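Local structure of probable aminotransferase (Pseudomonas aeruginosa, 5YKR) at residues A[172-183]-A[196-204]; A[205-216]-A[241-252]. The protein belongs to the class-III aminotransferases, pyridoxal-phosphate-dependent enzymes of the aspartate aminotransferase fold, and carries its cofactor bound to a lysine side chain. All coordinates share one frame; numbering follows the deposited sequence.

Contact 1: A[172-183]-A[196-204]; sequences ESQVEFDAAGRM and HATTTRLVE
Leu-202 packs against Val-175, Phe-177 and Met-183, fixing a small beta hairpin onto strand 200-203, an outermost strand of the seven-stranded mixed sheet at the centre of this aminotransferase fold. The hairpin pairs strand 175-177 with strand 183-185 through a type I turn at Asp-178 to Gly-181. It does not extend the large sheet: its first strand crosses 200-203 at -42°, with the axes 7.9 Å apart, and the two meet through side chains.

Follow Leu-202 outward. Its CB lies beside Met-183 SD; CG, set anti to the backbone N by the first torsion (chi1 -174°), sits 3.7 Å from Phe-177 CZ. From there the two methyls diverge. CD1 goes to Val-175 CG2, while CD2 stands almost exactly over the middle of the Phe-177 ring, 3.6 Å from its centroid, a textbook CH-pi contact. CD2 also rests against the backbone at Glu-176 C, 3.4 Å away. Near the plane of the same ring, at its edge, is Glu-204 OE2, which is hydrogen-bonded to Asn-163.

Met-183 runs extended until chi3, where it bends and brings CE to 3.3 Å from Thr-200 O and close to His-196 O as well. That second carbonyl already accepts from the backbone N atoms of Thr-199 and Thr-200. His-196 offers a ring face to Val-175 CG1, which is displaced toward the rim, and a water held by Gln-174 O makes a weak bond to His-196 NE2. By contrast, His-196 ND1 is buried by the contact and finds no hydrogen-bonding partner.

The one direct hydrogen bond between the segments is at the start of the first: Thr-200 OG1 donates to Glu-172 O over 2.7 Å, in the carbonyl plane and on a lone pair.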
loop_
_atom_site.group_PDB
_atom_site.type_symbol
_atom_site.label_atom_id
_atom_site.label_comp_id
_atom_site.label_asym_id
_atom_site.label_seq_id
_atom_site.Cartn_x
_atom_site.Cartn_y
_atom_site.Cartn_z
ATOM N N GLU A 172 14.846 3.264 4.754
ATOM C CA GLU A 172 16.193 2.778 5.107
ATOM C C GLU A 172 17.047 2.450 3.886
ATOM O O GLU A 172 18.275 2.401 3.998
ATOM C CB GLU A 172 16.174 1.509 5.969
ATOM C CG GLU A 172 15.371 1.527 7.193
ATOM C CD GLU A 172 14.040 0.883 6.912
ATOM O OE1 GLU A 172 13.304 1.521 6.124
ATOM O OE2 GLU A 172 13.751 -0.220 7.447
ATOM N N SER A 173 16.406 2.202 2.738
ATOM C CA SER A 173 17.150 1.881 1.532
ATOM C C SER A 173 17.592 3.081 0.718
ATOM O O SER A 173 18.330 2.921 -0.259
ATOM C CB SER A 173 16.294 0.984 0.587
ATOM O OG SER A 173 15.205 1.701 -0.019
ATOM N N GLN A 174 17.124 4.277 1.095
ATOM C CA GLN A 174 17.259 5.493 0.265
ATOM C C GLN A 174 18.612 6.173 0.558
ATOM O O GLN A 174 18.679 7.296 1.045
ATOM C CB GLN A 174 16.118 6.458 0.490
ATOM C CG GLN A 174 14.718 5.868 0.315
ATOM C CD GLN A 174 14.255 5.671 -1.100
ATOM O OE1 GLN A 174 15.063 5.762 -2.060
ATOM N NE2 GLN A 174 12.939 5.424 -1.276
ATOM N N VAL A 175 19.677 5.472 0.165
ATOM C CA VAL A 175 21.059 5.882 0.403
ATOM C C VAL A 175 21.859 5.677 -0.873
ATOM O O VAL A 175 21.459 4.902 -1.749
ATOM C CB VAL A 175 21.730 5.138 1.568
ATOM C CG1 VAL A 175 21.112 5.554 2.901
ATOM C CG2 VAL A 175 21.662 3.646 1.366
ATOM N N GLU A 176 23.005 6.355 -0.952
ATOM C CA GLU A 176 23.974 6.166 -2.047
ATOM C C GLU A 176 25.363 6.434 -1.503
ATOM O O GLU A 176 25.522 6.974 -0.407
ATOM C CB GLU A 176 23.676 7.087 -3.227
ATOM C CG GLU A 176 23.938 8.554 -2.953
ATOM C CD GLU A 176 23.445 9.470 -4.051
ATOM O OE1 GLU A 176 22.427 9.163 -4.672
ATOM O OE2 GLU A 176 24.061 10.574 -4.228
ATOM N N PHE A 177 26.374 6.073 -2.294
ATOM C CA PHE A 177 27.742 6.459 -1.950
ATOM C C PHE A 177 28.035 7.836 -2.566
ATOM O O PHE A 177 27.788 8.056 -3.754
ATOM C CB PHE A 177 28.744 5.479 -2.454
ATOM C CG PHE A 177 28.843 4.194 -1.655
ATOM C CD1 PHE A 177 29.134 4.250 -0.303
ATOM C CD2 PHE A 177 28.703 2.950 -2.235
ATOM C CE1 PHE A 177 29.232 3.104 0.449
ATOM C CE2 PHE A 177 28.815 1.820 -1.492
ATOM C CZ PHE A 177 29.085 1.891 -0.146
ATOM N N ASP A 178 28.658 8.712 -1.772
ATOM C CA ASP A 178 29.179 9.979 -2.283
ATOM C C ASP A 178 30.586 9.748 -2.875
ATOM O O ASP A 178 31.070 8.631 -2.934
ATOM C CB ASP A 178 29.102 11.084 -1.217
ATOM C CG ASP A 178 30.127 10.943 -0.122
ATOM O OD1 ASP A 178 31.013 10.069 -0.205
ATOM O OD2 ASP A 178 30.027 11.768 0.827
ATOM N N ALA A 179 31.223 10.817 -3.305
ATOM C CA ALA A 179 32.537 10.747 -3.952
ATOM C C ALA A 179 33.629 10.180 -3.045
ATOM O O ALA A 179 34.677 9.693 -3.540
ATOM C CB ALA A 179 32.928 12.145 -4.438
ATOM N N ALA A 180 33.433 10.320 -1.732
ATOM C CA ALA A 180 34.385 9.815 -0.748
ATOM C C ALA A 180 34.087 8.380 -0.323
ATOM O O ALA A 180 34.813 7.850 0.528
ATOM C CB ALA A 180 34.424 10.734 0.483
ATOM N N GLY A 181 33.032 7.753 -0.856
ATOM C CA GLY A 181 32.654 6.429 -0.405
ATOM C C GLY A 181 31.860 6.417 0.881
ATOM O O GLY A 181 31.735 5.382 1.525
ATOM N N ARG A 182 31.309 7.579 1.257
ATOM C CA ARG A 182 30.488 7.697 2.452
ATOM C C ARG A 182 29.046 7.406 2.064
ATOM O O ARG A 182 28.582 7.800 0.984
ATOM C CB ARG A 182 30.536 9.106 3.003
ATOM C CG ARG A 182 29.879 9.286 4.333
ATOM C CD ARG A 182 30.042 10.714 4.894
ATOM N NE ARG A 182 29.597 10.717 6.281
ATOM C CZ ARG A 182 30.405 10.637 7.346
ATOM N NH1 ARG A 182 31.776 10.647 7.254
ATOM N NH2 ARG A 182 29.845 10.611 8.551
ATOM N N MET A 183 28.323 6.709 2.957
ATOM C CA MET A 183 26.887 6.504 2.771
ATOM C C MET A 183 26.144 7.767 3.122
ATOM O O MET A 183 26.232 8.243 4.275
ATOM C CB MET A 183 26.451 5.358 3.684
ATOM C CG MET A 183 24.968 5.036 3.552
ATOM S SD MET A 183 24.390 3.752 4.650
ATOM C CE MET A 183 24.534 4.540 6.273
ATOM N N HIS A 196 20.647 7.471 8.661
ATOM C CA HIS A 196 20.822 6.157 8.046
ATOM C C HIS A 196 22.020 5.383 8.614
ATOM O O HIS A 196 22.040 4.157 8.538
ATOM C CB HIS A 196 20.981 6.245 6.543
ATOM C CG HIS A 196 19.742 6.653 5.832
ATOM N ND1 HIS A 196 18.787 5.759 5.343
ATOM C CD2 HIS A 196 19.326 7.885 5.456
ATOM C CE1 HIS A 196 17.825 6.460 4.766
ATOM N NE2 HIS A 196 18.131 7.739 4.815
ATOM N N ALA A 197 22.990 6.059 9.222
ATOM C CA ALA A 197 24.048 5.311 9.886
ATOM C C ALA A 197 23.523 4.366 10.986
ATOM O O ALA A 197 24.193 3.383 11.331
ATOM C CB ALA A 197 25.070 6.279 10.473
ATOM N N THR A 198 22.349 4.652 11.538
ATOM C CA THR A 198 21.770 3.812 12.563
ATOM C C THR A 198 20.930 2.656 12.030
ATOM O O THR A 198 20.653 1.716 12.758
ATOM C CB THR A 198 20.924 4.627 13.567
ATOM O OG1 THR A 198 19.669 4.971 12.986
ATOM C CG2 THR A 198 21.669 5.897 14.037
ATOM N N THR A 199 20.505 2.733 10.757
ATOM C CA THR A 199 19.612 1.735 10.166
ATOM C C THR A 199 20.201 0.882 9.062
ATOM O O THR A 199 19.648 -0.178 8.759
ATOM C CB THR A 199 18.366 2.413 9.557
ATOM O OG1 THR A 199 18.755 3.345 8.563
ATOM C CG2 THR A 199 17.603 3.188 10.626
ATOM N N THR A 200 21.286 1.329 8.435
ATOM C CA THR A 200 21.681 0.816 7.148
ATOM C C THR A 200 23.194 0.681 7.022
ATOM O O THR A 200 23.939 1.553 7.485
ATOM C CB THR A 200 21.166 1.765 6.031
ATOM O OG1 THR A 200 19.794 2.101 6.269
ATOM C CG2 THR A 200 21.385 1.230 4.641
ATOM N N ARG A 201 23.615 -0.422 6.378
ATOM C CA ARG A 201 24.982 -0.580 5.884
ATOM C C ARG A 201 24.891 -0.721 4.368
ATOM O O ARG A 201 24.090 -1.496 3.847
ATOM C CB ARG A 201 25.735 -1.711 6.546
ATOM C CG ARG A 201 25.988 -1.487 8.032
ATOM C CD ARG A 201 26.807 -2.640 8.646
ATOM N NE ARG A 201 27.057 -2.445 10.081
ATOM C CZ ARG A 201 27.954 -1.588 10.559
ATOM N NH1 ARG A 201 28.754 -0.880 9.740
ATOM N NH2 ARG A 201 28.085 -1.449 11.846
ATOM N N LEU A 202 25.654 0.085 3.656
ATOM C CA LEU A 202 25.641 0.112 2.189
ATOM C C LEU A 202 26.871 -0.570 1.627
ATOM O O LEU A 202 27.995 -0.371 2.114
ATOM C CB LEU A 202 25.560 1.538 1.724
ATOM C CG LEU A 202 25.389 1.770 0.235
ATOM C CD1 LEU A 202 24.080 1.153 -0.279
ATOM C CD2 LEU A 202 25.487 3.271 -0.158
ATOM N N VAL A 203 26.665 -1.384 0.607
ATOM C CA VAL A 203 27.704 -2.084 -0.122
ATOM C C VAL A 203 27.450 -1.972 -1.612
ATOM O O VAL A 203 26.301 -1.771 -2.017
ATOM C CB VAL A 203 27.715 -3.581 0.343
ATOM C CG1 VAL A 203 28.836 -4.344 -0.228
ATOM C CG2 VAL A 203 27.739 -3.690 1.882
ATOM N N GLU A 204 28.469 -2.096 -2.439
ATOM C CA GLU A 204 28.242 -2.285 -3.884
ATOM C C GLU A 204 27.895 -3.753 -4.137
ATOM O O GLU A 204 28.423 -4.679 -3.479
ATOM C CB GLU A 204 29.481 -1.944 -4.729
ATOM C CG GLU A 204 29.795 -0.468 -4.867
ATOM C CD GLU A 204 28.827 0.357 -5.667
ATOM O OE1 GLU A 204 27.908 -0.151 -6.334
ATOM O OE2 GLU A 204 28.975 1.596 -5.606
HETATM O O HOH W 1 17.020 9.420 2.146
#

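Contact 2: A[205-216]-A[241-252]; sequences FNDLDALEAALA and FHAGLRELTRRH
Leu-208 of helix 208-215 drops among Phe-241, Gly-244, Leu-245 and Leu-248 of helix 241-251, its CD2 3.6 Å from Leu-245 N. The two helices run side by side nearly parallel (14° between directions, axes 10.4 Å apart) on one side of the central sheet of this aminotransferase fold. The apolar packing is knobs-into-holes in both directions: Leu-248 in turn sits among Leu-208, Leu-211, Glu-212 and Leu-215. Deeper in, Leu-211 CD2 meets Leu-245 CD1 at 3.6 Å. Leu-245 and Leu-215 continue onto strands 255-259 and 220-225 respectively.

Aromatic contacts take over at the N-terminal end. Phe-241 turns its edge to the face of Phe-205, centroids 4.8 Å apart and planes at 55°. Over a face of Phe-241 stands Asn-206 OD1, 3.3 Å from CG, its amide nearly perpendicular to the ring; this oxygen also accepts from Ala-238 N. At the far end the His-252 ring takes Leu-215 CB over one face.

Among the polar contacts, His-252 ND1 donates to Leu-248 O at 3.0 Å and so fixes the ring's rotation. Alongside lies a salt-bridge network of Glu-212, Glu-247 and Arg-251. Arg-251 grips Glu-247 side-on, NE to OE2 at 2.8 Å and NH2 to OE1. Its NH1 reaches Glu-212 OE1 across the helices, the less certain link because that oxygen is less surely placed. If Glu-212 is placed correctly, one guanidinium serves two carboxylates and probably offsets their mutual repulsion at the margin of an otherwise apolar helix pair.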
loop_
_atom_site.group_PDB
_atom_site.type_symbol
_atom_site.label_atom_id
_atom_site.label_comp_id
_atom_site.label_asym_id
_atom_site.label_seq_id
_atom_site.Cartn_x
_atom_site.Cartn_y
_atom_site.Cartn_z
ATOM N N PHE A 205 27.041 -3.965 -5.136
ATOM C CA PHE A 205 26.766 -5.337 -5.654
ATOM C C PHE A 205 28.074 -5.966 -6.127
ATOM O O PHE A 205 29.038 -5.252 -6.480
ATOM C CB PHE A 205 25.760 -5.221 -6.792
ATOM C CG PHE A 205 24.903 -6.426 -7.078
ATOM C CD1 PHE A 205 24.026 -6.910 -6.154
ATOM C CD2 PHE A 205 24.841 -6.965 -8.391
ATOM C CE1 PHE A 205 23.177 -7.948 -6.447
ATOM C CE2 PHE A 205 23.959 -7.978 -8.695
ATOM C CZ PHE A 205 23.138 -8.489 -7.711
ATOM N N ASN A 206 28.144 -7.297 -6.126
ATOM C CA ASN A 206 29.296 -8.011 -6.673
ATOM C C ASN A 206 30.608 -7.717 -5.922
ATOM O O ASN A 206 31.705 -7.652 -6.524
ATOM C CB ASN A 206 29.433 -7.757 -8.186
ATOM C CG ASN A 206 28.339 -8.418 -8.971
ATOM O OD1 ASN A 206 27.896 -9.507 -8.586
ATOM N ND2 ASN A 206 27.923 -7.802 -10.078
ATOM N N ASP A 207 30.486 -7.509 -4.606
ATOM C CA ASP A 207 31.666 -7.224 -3.769
ATOM C C ASP A 207 31.584 -8.007 -2.452
ATOM O O ASP A 207 31.078 -7.524 -1.413
ATOM C CB ASP A 207 31.738 -5.714 -3.547
ATOM C CG ASP A 207 33.022 -5.259 -2.882
ATOM O OD1 ASP A 207 33.804 -6.096 -2.358
ATOM O OD2 ASP A 207 33.206 -3.993 -2.923
ATOM N N LEU A 208 32.021 -9.255 -2.519
ATOM C CA LEU A 208 31.924 -10.143 -1.415
ATOM C C LEU A 208 32.808 -9.745 -0.222
ATOM O O LEU A 208 32.409 -9.931 0.921
ATOM C CB LEU A 208 32.197 -11.590 -1.840
ATOM C CG LEU A 208 31.142 -12.179 -2.792
ATOM C CD1 LEU A 208 31.621 -13.493 -3.404
ATOM C CD2 LEU A 208 29.811 -12.365 -2.095
ATOM N N ASP A 209 33.963 -9.155 -0.506
ATOM C CA ASP A 209 34.833 -8.705 0.555
ATOM C C ASP A 209 34.151 -7.569 1.356
ATOM O O ASP A 209 34.195 -7.540 2.582
ATOM C CB ASP A 209 36.175 -8.219 -0.011
ATOM C CG ASP A 209 37.053 -9.369 -0.558
ATOM O OD1 ASP A 209 36.786 -10.577 -0.296
ATOM O OD2 ASP A 209 38.049 -9.066 -1.271
ATOM N N ALA A 210 33.532 -6.631 0.653
ATOM C CA ALA A 210 32.806 -5.532 1.315
ATOM C C ALA A 210 31.600 -6.053 2.075
ATOM O O ALA A 210 31.294 -5.578 3.153
ATOM C CB ALA A 210 32.387 -4.478 0.322
ATOM N N LEU A 211 30.896 -7.044 1.488
ATOM C CA LEU A 211 29.756 -7.619 2.191
ATOM C C LEU A 211 30.190 -8.314 3.484
ATOM O O LEU A 211 29.567 -8.121 4.525
ATOM C CB LEU A 211 29.011 -8.598 1.285
ATOM C CG LEU A 211 27.784 -9.206 1.927
ATOM C CD1 LEU A 211 26.733 -8.158 2.260
ATOM C CD2 LEU A 211 27.222 -10.204 0.917
ATOM N N GLU A 212 31.305 -9.053 3.429
ATOM C CA GLU A 212 31.851 -9.693 4.630
ATOM C C GLU A 212 32.160 -8.659 5.721
ATOM O O GLU A 212 31.781 -8.829 6.894
ATOM C CB GLU A 212 33.086 -10.512 4.258
ATOM C CG GLU A 212 33.902 -11.031 5.422
ATOM C CD GLU A 212 33.205 -11.963 6.362
ATOM O OE1 GLU A 212 32.627 -12.896 5.822
ATOM O OE2 GLU A 212 33.275 -11.797 7.640
ATOM N N ALA A 213 32.831 -7.582 5.306
ATOM C CA ALA A 213 33.183 -6.538 6.273
ATOM C C ALA A 213 31.944 -5.911 6.936
ATOM O O ALA A 213 31.914 -5.627 8.142
ATOM C CB ALA A 213 34.041 -5.455 5.643
ATOM N N ALA A 214 30.895 -5.716 6.147
ATOM C CA ALA A 214 29.646 -5.181 6.698
ATOM C C ALA A 214 28.971 -6.130 7.699
ATOM O O ALA A 214 28.581 -5.727 8.775
ATOM C CB ALA A 214 28.674 -4.856 5.564
ATOM N N LEU A 215 28.834 -7.401 7.311
ATOM C CA LEU A 215 28.159 -8.379 8.173
ATOM C C LEU A 215 28.933 -8.694 9.454
ATOM O O LEU A 215 28.329 -9.003 10.484
ATOM C CB LEU A 215 27.879 -9.678 7.418
ATOM C CG LEU A 215 27.042 -9.555 6.161
ATOM C CD1 LEU A 215 26.758 -10.946 5.588
ATOM C CD2 LEU A 215 25.761 -8.773 6.365
ATOM N N ALA A 216 30.266 -8.564 9.386
ATOM C CA ALA A 216 31.109 -8.925 10.522
ATOM C C ALA A 216 30.884 -8.046 11.748
ATOM O O ALA A 216 31.246 -8.411 12.862
ATOM C CB ALA A 216 32.599 -8.890 10.124
ATOM N N PHE A 241 28.746 -14.889 -7.341
ATOM C CA PHE A 241 28.237 -13.887 -6.361
ATOM C C PHE A 241 27.121 -14.454 -5.499
ATOM O O PHE A 241 27.145 -14.372 -4.268
ATOM C CB PHE A 241 27.788 -12.602 -7.040
ATOM C CG PHE A 241 27.192 -11.611 -6.083
ATOM C CD1 PHE A 241 27.987 -10.969 -5.174
ATOM C CD2 PHE A 241 25.827 -11.345 -6.076
ATOM C CE1 PHE A 241 27.448 -10.080 -4.251
ATOM C CE2 PHE A 241 25.287 -10.454 -5.165
ATOM C CZ PHE A 241 26.110 -9.813 -4.247
ATOM N N HIS A 242 26.132 -15.068 -6.149
ATOM C CA HIS A 242 25.038 -15.652 -5.355
ATOM C C HIS A 242 25.471 -16.728 -4.362
ATOM O O HIS A 242 24.967 -16.782 -3.258
ATOM C CB HIS A 242 23.869 -16.111 -6.252
ATOM C CG HIS A 242 22.930 -15.000 -6.554
ATOM N ND1 HIS A 242 22.241 -14.335 -5.544
ATOM C CD2 HIS A 242 22.685 -14.319 -7.704
ATOM C CE1 HIS A 242 21.567 -13.329 -6.084
ATOM N NE2 HIS A 242 21.813 -13.294 -7.385
ATOM N N ALA A 243 26.425 -17.566 -4.766
ATOM C CA ALA A 243 26.930 -18.571 -3.866
ATOM C C ALA A 243 27.608 -17.922 -2.662
ATOM O O ALA A 243 27.383 -18.332 -1.539
ATOM C CB ALA A 243 27.890 -19.489 -4.593
ATOM N N GLY A 244 28.374 -16.863 -2.902
ATOM C CA GLY A 244 29.049 -16.131 -1.822
ATOM C C GLY A 244 28.095 -15.386 -0.922
ATOM O O GLY A 244 28.225 -15.365 0.287
ATOM N N LEU A 245 27.104 -14.745 -1.544
ATOM C CA LEU A 245 26.063 -14.053 -0.816
ATOM C C LEU A 245 25.335 -15.012 0.115
ATOM O O LEU A 245 25.056 -14.695 1.277
ATOM C CB LEU A 245 25.115 -13.370 -1.813
ATOM C CG LEU A 245 23.820 -12.744 -1.233
ATOM C CD1 LEU A 245 24.149 -11.648 -0.228
ATOM C CD2 LEU A 245 23.015 -12.182 -2.396
ATOM N N ARG A 246 24.973 -16.173 -0.410
ATOM C CA ARG A 246 24.250 -17.145 0.404
ATOM C C ARG A 246 25.128 -17.665 1.537
ATOM O O ARG A 246 24.655 -17.830 2.644
ATOM C CB ARG A 246 23.707 -18.275 -0.469
ATOM C CG ARG A 246 23.024 -19.391 0.269
ATOM C CD ARG A 246 21.677 -18.994 0.868
ATOM N NE ARG A 246 21.808 -18.143 2.061
ATOM C CZ ARG A 246 20.815 -17.857 2.893
ATOM N NH1 ARG A 246 19.579 -18.288 2.634
ATOM N NH2 ARG A 246 21.038 -17.137 3.981
ATOM N N GLU A 247 26.396 -17.968 1.223
ATOM C CA GLU A 247 27.304 -18.483 2.229
ATOM C C GLU A 247 27.555 -17.472 3.362
ATOM O O GLU A 247 27.505 -17.835 4.542
ATOM C CB GLU A 247 28.586 -19.023 1.587
ATOM C CG GLU A 247 29.507 -19.788 2.559
ATOM C CD GLU A 247 30.388 -18.895 3.445
ATOM O OE1 GLU A 247 30.757 -17.757 3.024
ATOM O OE2 GLU A 247 30.720 -19.297 4.574
ATOM N N LEU A 248 27.847 -16.212 3.001
ATOM C CA LEU A 248 28.131 -15.183 4.007
ATOM C C LEU A 248 26.937 -14.931 4.928
ATOM O O LEU A 248 27.103 -14.778 6.122
ATOM C CB LEU A 248 28.531 -13.873 3.312
ATOM C CG LEU A 248 29.962 -13.799 2.729
ATOM C CD1 LEU A 248 30.160 -12.557 1.930
ATOM C CD2 LEU A 248 30.937 -13.822 3.830
ATOM N N THR A 249 25.734 -14.854 4.335
ATOM C CA THR A 249 24.592 -14.609 5.161
ATOM C C THR A 249 24.310 -15.801 6.087
ATOM O O THR A 249 23.968 -15.615 7.257
ATOM C CB THR A 249 23.341 -14.228 4.324
ATOM O OG1 THR A 249 23.093 -15.198 3.302
ATOM C CG2 THR A 249 23.469 -12.819 3.713
ATOM N N ARG A 250 24.514 -17.033 5.599
ATOM C CA ARG A 250 24.406 -18.187 6.503
ATOM C C ARG A 250 25.398 -18.127 7.652
ATOM O O ARG A 250 25.014 -18.306 8.831
ATOM C CB ARG A 250 24.573 -19.480 5.748
ATOM C CG ARG A 250 23.272 -19.828 5.109
ATOM C CD ARG A 250 23.444 -20.944 4.145
ATOM N NE ARG A 250 22.156 -21.361 3.637
ATOM C CZ ARG A 250 22.010 -22.106 2.546
ATOM N NH1 ARG A 250 23.071 -22.485 1.816
ATOM N NH2 ARG A 250 20.780 -22.438 2.139
ATOM N N ARG A 251 26.644 -17.803 7.321
ATOM C CA ARG A 251 27.715 -17.843 8.310
ATOM C C ARG A 251 27.490 -16.821 9.412
ATOM O O ARG A 251 27.728 -17.085 10.586
ATOM C CB ARG A 251 29.044 -17.653 7.608
ATOM C CG ARG A 251 30.234 -17.667 8.573
ATOM C CD ARG A 251 31.518 -18.120 7.957
ATOM N NE ARG A 251 31.744 -17.627 6.608
ATOM C CZ ARG A 251 32.288 -16.471 6.258
ATOM N NH1 ARG A 251 32.717 -15.583 7.162
ATOM N NH2 ARG A 251 32.420 -16.219 4.967
ATOM N N HIS A 252 26.924 -15.679 9.026
ATOM C CA HIS A 252 26.655 -14.594 9.975
ATOM C C HIS A 252 25.210 -14.590 10.524
ATOM O O HIS A 252 24.833 -13.669 11.280
ATOM C CB HIS A 252 26.986 -13.239 9.320
ATOM C CG HIS A 252 28.428 -13.014 9.085
ATOM N ND1 HIS A 252 29.050 -13.294 7.896
ATOM C CD2 HIS A 252 29.374 -12.548 9.914
ATOM C CE1 HIS A 252 30.337 -13.006 8.010
ATOM N NE2 HIS A 252 30.548 -12.543 9.216
#

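Following the chain from the N terminus, contact 1 comes first, closing a short loop of 12 residues between 172-183 and 196-204 that includes most of strand 183-185. Contact 2 opens immediately afterwards at 205-216 and closes at 241-252, with strand 220-225 in between. The two loops are in series, neither nested nor crossed, and their centres lie about 17 Å apart. They meet where strand 200-203 leads into helix 208-215: Val-203 CG1 packs on Ala-210 CB at 3.6 Å, and Val-203 also touches Ala-214. One face of this outer strand thus carries the hairpin of contact 1, while Val-203 joins it to the helix pair of contact 2.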